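Local coordinates for protein uricase (PDB 4R8X) that probably catalyses the oxidation of urate to 5-hydroxyisourate, the first step of urate degradation to (S)-allantoin, as a four-chain uricase, at residues D[140-145]-D[164-169]; D[168-173]-D[197-202]. All blocks are in the same frame, centred on the assembly; numbering follows the deposited sequence.

Interaction 1 of 2, residues D[140-145]-D[164-169]; sequences RNEYVT and SGIADI. Unlike the reference sequence in segment 140-145: V144 (reference Ala).
With CG wedged between its backbone N and carbonyl carbon (chi1 61°), Y143 lays its ring over A167, and the same kind of torsion in T145 (chi1 61°) holds OG1 against the backbone of G165. The motif is an antiparallel beta hairpin, strand 143-153 with strand 156-173, joined here near its open end. Two hydrogen-bonded pairs, Y143 with A167 and T145 with G165, flank the non-hydrogen-bonded pair of V144 and I166. A167 CB stands 3.8 Å from the ring centroid of Y143 and 21° off its normal, a CH-pi contact over one face. On the I166 side, E142, still in the loop before the strand, runs its CG alongside I166, 4.0 Å from its CD1, while E142 OE1 forms a salt bridge with R229 of helix 225-238. Just before strand 143-153 begins, the second subunit closes in: its R140 donates from NH2 to D168 O, and its R140 N bonds to N141 OD1. A water joins the two segments, donating to E142 OE2 at 2.6 Å and to D168 O at 2.8 Å.

Interaction 2 of 2, residues D[168-173]-D[197-202]; sequences DIQLIK and PLYIFL
The amide of Q170 lies flat on the ring of F201, the two planes only 6° apart, and Q170 CD stands 3.5 Å above the ring plane, displaced toward the rim. The chain reaches this position with CG anti to the carbonyl carbon (chi1 -55°) and runs extended beyond it. Its CG makes a CH-pi contact over the same ring, 3.8 Å from the centroid. Further along this face, I172 CB touches Y199 CD1 at 3.9 Å, and the I172 side chain lies alongside P197, CG1 to CB. The Y199 ring turns an edge to the backbone, its CD1 3.3 Å from L171 O.

Backbone bonds set this register. I169 with L202 and L171 with I200 are hydrogen-bonded pairs, each with both bonds made; the I200 N to L171 O bond is 2.8 Å long and almost straight, 177° at the hydrogen. K173 N adds a bond to L198 O, and beyond it a water bridges the strands by donating to K173 O and accepting from L198 N at 3.0 Å.

The opposite face, with L171, I200 and L202, packs on helices 225-238 and 244-258. F236 of the former touches L171, L198 and I200, and its carbonyl oxygen is one of two that accept from K173 NZ. On the far side of strand 198-208, Y199 and F201 bond to R272 and N270. L171, I172 and K173 also pair with a strand of the second subunit, carrying the sheet across the interface. Helices backing an antiparallel sheet that continues into a neighbouring subunit are characteristic of the tunnelling fold of the uricase family, and L198 here touches F179, a predicted urate-binding residue.

In the fold
Interactions 1 and 2 lie end to end along strand 156-173, their centres about 13 Å apart, and share D168 and I169. In the sheet, strand 143-153 pairs with that strand as far as A167, while 198-208 runs along it from S164 to at least L171. Interaction 1 is centred about 5 Å from the chain centre and away from the annotated sites, whereas interaction 2 is centred about 15 Å from it and approaches the predicted urate site: the side chains of L198 and F179 are about 4 Å apart at their nearest atoms, and P197 directly follows R196 in sequence. R140 of the second subunit serves both contacts, reaching D168 O and packing on Q170.

Interaction 1 of 2, residues D[140-145]-D[164-169]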
loop_
_atom_site.group_PDB
_atom_site.type_symbol
_atom_site.label_atom_id
_atom_site.label_comp_id
_atom_site.label_asym_id
_atom_site.label_seq_id
_atom_site.Cartn_x
_atom_site.Cartn_y
_atom_site.Cartn_z
ATOM N N ARG D 140 -5.841 10.182 7.915
ATOM C CA ARG D 140 -5.837 9.238 6.806
ATOM C C ARG D 140 -7.255 8.799 6.463
ATOM O O ARG D 140 -7.449 7.809 5.764
ATOM C CB ARG D 140 -4.969 8.016 7.116
ATOM C CG ARG D 140 -3.483 8.263 6.921
ATOM C CD ARG D 140 -2.884 8.905 8.137
ATOM N NE ARG D 140 -2.579 7.904 9.143
ATOM C CZ ARG D 140 -2.490 8.146 10.448
ATOM N NH1 ARG D 140 -2.707 9.352 10.931
ATOM N NH2 ARG D 140 -2.190 7.163 11.275
ATOM N N ASN D 141 -8.237 9.545 6.962
ATOM C CA ASN D 141 -9.636 9.260 6.660
ATOM C C ASN D 141 -10.105 10.010 5.410
ATOM O O ASN D 141 -9.323 10.232 4.484
ATOM C CB ASN D 141 -10.512 9.546 7.880
ATOM C CG ASN D 141 -10.190 8.630 9.036
ATOM O OD1 ASN D 141 -9.803 7.490 8.823
ATOM N ND2 ASN D 141 -10.358 9.119 10.259
ATOM N N GLU D 142 -11.381 10.380 5.367
ATOM C CA GLU D 142 -11.914 11.036 4.174
ATOM C C GLU D 142 -11.256 12.388 3.921
ATOM O O GLU D 142 -10.797 13.060 4.850
ATOM C CB GLU D 142 -13.426 11.176 4.259
ATOM C CG GLU D 142 -13.911 12.075 5.382
ATOM C CD GLU D 142 -14.269 11.310 6.640
ATOM O OE1 GLU D 142 -15.141 11.795 7.381
ATOM O OE2 GLU D 142 -13.676 10.244 6.908
ATOM N N TYR D 143 -11.204 12.787 2.657
ATOM C CA TYR D 143 -10.493 14.000 2.304
ATOM C C TYR D 143 -11.182 14.706 1.141
ATOM O O TYR D 143 -11.840 14.072 0.314
ATOM C CB TYR D 143 -9.021 13.684 2.002
ATOM C CG TYR D 143 -8.818 12.734 0.848
ATOM C CD1 TYR D 143 -8.754 11.356 1.053
ATOM C CD2 TYR D 143 -8.703 13.209 -0.454
ATOM C CE1 TYR D 143 -8.569 10.482 -0.008
ATOM C CE2 TYR D 143 -8.517 12.351 -1.517
ATOM C CZ TYR D 143 -8.458 10.990 -1.295
ATOM O OH TYR D 143 -8.287 10.140 -2.360
ATOM N N VAL D 144 -11.010 16.018 1.096
ATOM C CA VAL D 144 -11.622 16.852 0.083
ATOM C C VAL D 144 -10.902 16.727 -1.245
ATOM O O VAL D 144 -9.681 16.636 -1.305
ATOM C CB VAL D 144 -11.612 18.323 0.548
ATOM C CG1 VAL D 144 -12.259 19.229 -0.492
ATOM C CG2 VAL D 144 -12.337 18.457 1.876
ATOM N N THR D 145 -11.671 16.741 -2.329
ATOM C CA THR D 145 -11.098 16.711 -3.665
ATOM C C THR D 145 -11.639 17.868 -4.514
ATOM O O THR D 145 -12.710 18.413 -4.236
ATOM C CB THR D 145 -11.406 15.373 -4.384
ATOM O OG1 THR D 145 -12.827 15.213 -4.507
ATOM C CG2 THR D 145 -10.826 14.191 -3.595
ATOM N N SER D 164 -15.888 18.935 -7.501
ATOM C CA SER D 164 -15.754 19.087 -6.057
ATOM C C SER D 164 -16.167 17.766 -5.460
ATOM O O SER D 164 -17.124 17.146 -5.922
ATOM C CB SER D 164 -16.706 20.156 -5.515
ATOM O OG SER D 164 -16.492 21.386 -6.165
ATOM N N GLY D 165 -15.468 17.321 -4.427
ATOM C CA GLY D 165 -15.865 16.076 -3.802
ATOM C C GLY D 165 -15.291 15.796 -2.434
ATOM O O GLY D 165 -14.456 16.542 -1.914
ATOM N N ILE D 166 -15.789 14.717 -1.851
ATOM C CA ILE D 166 -15.208 14.132 -0.654
ATOM C C ILE D 166 -14.945 12.665 -0.984
ATOM O O ILE D 166 -15.805 11.962 -1.525
ATOM C CB ILE D 166 -16.121 14.306 0.595
ATOM C CG1 ILE D 166 -15.438 13.774 1.859
ATOM C CG2 ILE D 166 -17.455 13.616 0.420
ATOM C CD1 ILE D 166 -14.623 14.818 2.596
ATOM N N ALA D 167 -13.735 12.210 -0.684
ATOM C CA ALA D 167 -13.287 10.872 -1.055
ATOM C C ALA D 167 -13.074 10.022 0.190
ATOM O O ALA D 167 -12.698 10.540 1.240
ATOM C CB ALA D 167 -11.988 10.962 -1.842
ATOM N N ASP D 168 -13.343 8.725 0.068
ATOM C CA ASP D 168 -12.988 7.743 1.097
ATOM C C ASP D 168 -13.748 7.871 2.417
ATOM O O ASP D 168 -13.166 7.703 3.493
ATOM C CB ASP D 168 -11.481 7.747 1.383
ATOM C CG ASP D 168 -10.655 7.287 0.201
ATOM O OD1 ASP D 168 -11.234 6.836 -0.813
ATOM O OD2 ASP D 168 -9.415 7.377 0.292
ATOM N N ILE D 169 -15.042 8.160 2.340
ATOM C CA ILE D 169 -15.909 8.039 3.509
ATOM C C ILE D 169 -16.120 6.537 3.741
ATOM O O ILE D 169 -16.473 5.815 2.816
ATOM C CB ILE D 169 -17.272 8.718 3.260
ATOM C CG1 ILE D 169 -17.123 10.236 3.191
ATOM C CG2 ILE D 169 -18.277 8.330 4.320
ATOM C CD1 ILE D 169 -18.399 10.932 2.749
HETATM O O HOH W 1 -8.169 8.179 2.730
HETATM O O HOH W 2 -13.697 7.693 6.254
HETATM O O HOH W 3 -7.988 7.608 -1.662
#

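Interaction 2 of 2, residues D[168-173]-D[197-202]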
loop_
_atom_site.group_PDB
_atom_site.type_symbol
_atom_site.label_atom_id
_atom_site.label_comp_id
_atom_site.label_asym_id
_atom_site.label_seq_id
_atom_site.Cartn_x
_atom_site.Cartn_y
_atom_site.Cartn_z
ATOM N N ASP D 168 -13.343 8.725 0.068
ATOM C CA ASP D 168 -12.988 7.743 1.097
ATOM C C ASP D 168 -13.748 7.871 2.417
ATOM O O ASP D 168 -13.166 7.703 3.493
ATOM C CB ASP D 168 -11.481 7.747 1.383
ATOM C CG ASP D 168 -10.655 7.287 0.201
ATOM O OD1 ASP D 168 -11.234 6.836 -0.813
ATOM O OD2 ASP D 168 -9.415 7.377 0.292
ATOM N N ILE D 169 -15.042 8.160 2.340
ATOM C CA ILE D 169 -15.909 8.039 3.509
ATOM C C ILE D 169 -16.120 6.537 3.741
ATOM O O ILE D 169 -16.473 5.815 2.816
ATOM C CB ILE D 169 -17.272 8.718 3.260
ATOM C CG1 ILE D 169 -17.123 10.236 3.191
ATOM C CG2 ILE D 169 -18.277 8.330 4.320
ATOM C CD1 ILE D 169 -18.399 10.932 2.749
ATOM N N GLN D 170 -15.866 6.046 4.948
ATOM C CA GLN D 170 -16.074 4.624 5.236
ATOM C C GLN D 170 -16.936 4.513 6.479
ATOM O O GLN D 170 -16.490 4.838 7.572
ATOM C CB GLN D 170 -14.743 3.873 5.415
ATOM C CG GLN D 170 -13.790 4.023 4.231
ATOM C CD GLN D 170 -12.501 3.250 4.404
ATOM O OE1 GLN D 170 -12.278 2.603 5.424
ATOM N NE2 GLN D 170 -11.638 3.321 3.405
ATOM N N LEU D 171 -18.178 4.065 6.306
ATOM C CA LEU D 171 -19.154 4.041 7.388
ATOM C C LEU D 171 -19.810 2.678 7.519
ATOM O O LEU D 171 -20.129 2.026 6.525
ATOM C CB LEU D 171 -20.245 5.094 7.156
ATOM C CG LEU D 171 -19.797 6.551 7.101
ATOM C CD1 LEU D 171 -20.960 7.406 6.600
ATOM C CD2 LEU D 171 -19.325 7.009 8.471
ATOM N N ILE D 172 -20.012 2.259 8.758
ATOM C CA ILE D 172 -20.765 1.042 9.054
ATOM C C ILE D 172 -22.015 1.397 9.863
ATOM O O ILE D 172 -21.998 2.331 10.660
ATOM C CB ILE D 172 -19.874 0.020 9.819
ATOM C CG1 ILE D 172 -20.477 -1.388 9.794
ATOM C CG2 ILE D 172 -19.596 0.483 11.255
ATOM C CD1 ILE D 172 -19.498 -2.440 10.274
ATOM N N LYS D 173 -23.112 0.677 9.628
ATOM C CA LYS D 173 -24.321 0.831 10.436
ATOM C C LYS D 173 -24.641 -0.497 11.108
ATOM O O LYS D 173 -24.891 -1.493 10.433
ATOM C CB LYS D 173 -25.510 1.288 9.581
ATOM C CG LYS D 173 -26.770 1.609 10.378
ATOM C CD LYS D 173 -27.869 2.182 9.491
ATOM C CE LYS D 173 -29.081 2.592 10.308
ATOM N NZ LYS D 173 -30.141 3.180 9.430
ATOM N N PRO D 197 -23.984 -6.073 9.511
ATOM C CA PRO D 197 -24.032 -4.607 9.484
ATOM C C PRO D 197 -23.574 -4.081 8.122
ATOM O O PRO D 197 -22.509 -4.460 7.647
ATOM C CB PRO D 197 -23.033 -4.196 10.578
ATOM C CG PRO D 197 -22.831 -5.421 11.426
ATOM C CD PRO D 197 -23.045 -6.594 10.521
ATOM N N LEU D 198 -24.378 -3.237 7.487
ATOM C CA LEU D 198 -23.979 -2.644 6.214
ATOM C C LEU D 198 -22.750 -1.740 6.361
ATOM O O LEU D 198 -22.744 -0.800 7.159
ATOM C CB LEU D 198 -25.137 -1.861 5.600
ATOM C CG LEU D 198 -24.893 -1.311 4.193
ATOM C CD1 LEU D 198 -24.597 -2.440 3.215
ATOM C CD2 LEU D 198 -26.080 -0.485 3.720
ATOM N N TYR D 199 -21.719 -2.040 5.577
ATOM C CA TYR D 199 -20.451 -1.336 5.659
ATOM C C TYR D 199 -20.164 -0.810 4.260
ATOM O O TYR D 199 -20.031 -1.585 3.317
ATOM C CB TYR D 199 -19.363 -2.298 6.158
ATOM C CG TYR D 199 -17.986 -1.694 6.371
ATOM C CD1 TYR D 199 -17.806 -0.331 6.579
ATOM C CD2 TYR D 199 -16.860 -2.503 6.362
ATOM C CE1 TYR D 199 -16.548 0.203 6.767
ATOM C CE2 TYR D 199 -15.598 -1.972 6.540
ATOM C CZ TYR D 199 -15.455 -0.623 6.745
ATOM O OH TYR D 199 -14.199 -0.106 6.910
ATOM N N ILE D 200 -20.090 0.515 4.135
ATOM C CA ILE D 200 -19.987 1.175 2.831
ATOM C C ILE D 200 -18.800 2.131 2.731
ATOM O O ILE D 200 -18.401 2.756 3.717
ATOM C CB ILE D 200 -21.282 1.950 2.476
ATOM C CG1 ILE D 200 -21.507 3.110 3.449
ATOM C CG2 ILE D 200 -22.485 1.021 2.492
ATOM C CD1 ILE D 200 -22.736 3.969 3.125
ATOM N N PHE D 201 -18.226 2.208 1.535
ATOM C CA PHE D 201 -17.262 3.244 1.182
ATOM C C PHE D 201 -17.991 4.158 0.214
ATOM O O PHE D 201 -18.687 3.665 -0.680
ATOM C CB PHE D 201 -16.048 2.657 0.453
ATOM C CG PHE D 201 -15.161 1.778 1.306
ATOM C CD1 PHE D 201 -15.489 1.446 2.620
ATOM C CD2 PHE D 201 -13.972 1.306 0.783
ATOM C CE1 PHE D 201 -14.656 0.629 3.376
ATOM C CE2 PHE D 201 -13.131 0.499 1.537
ATOM C CZ PHE D 201 -13.476 0.164 2.834
ATOM N N LEU D 202 -17.811 5.470 0.366
ATOM C CA LEU D 202 -18.461 6.451 -0.509
ATOM C C LEU D 202 -17.471 7.503 -0.975
ATOM O O LEU D 202 -16.720 8.054 -0.168
ATOM C CB LEU D 202 -19.608 7.176 0.209
ATOM C CG LEU D 202 -20.834 6.398 0.679
ATOM C CD1 LEU D 202 -21.843 7.331 1.330
ATOM C CD2 LEU D 202 -21.468 5.640 -0.482
HETATM O O HOH W 4 -26.881 -2.131 8.608
#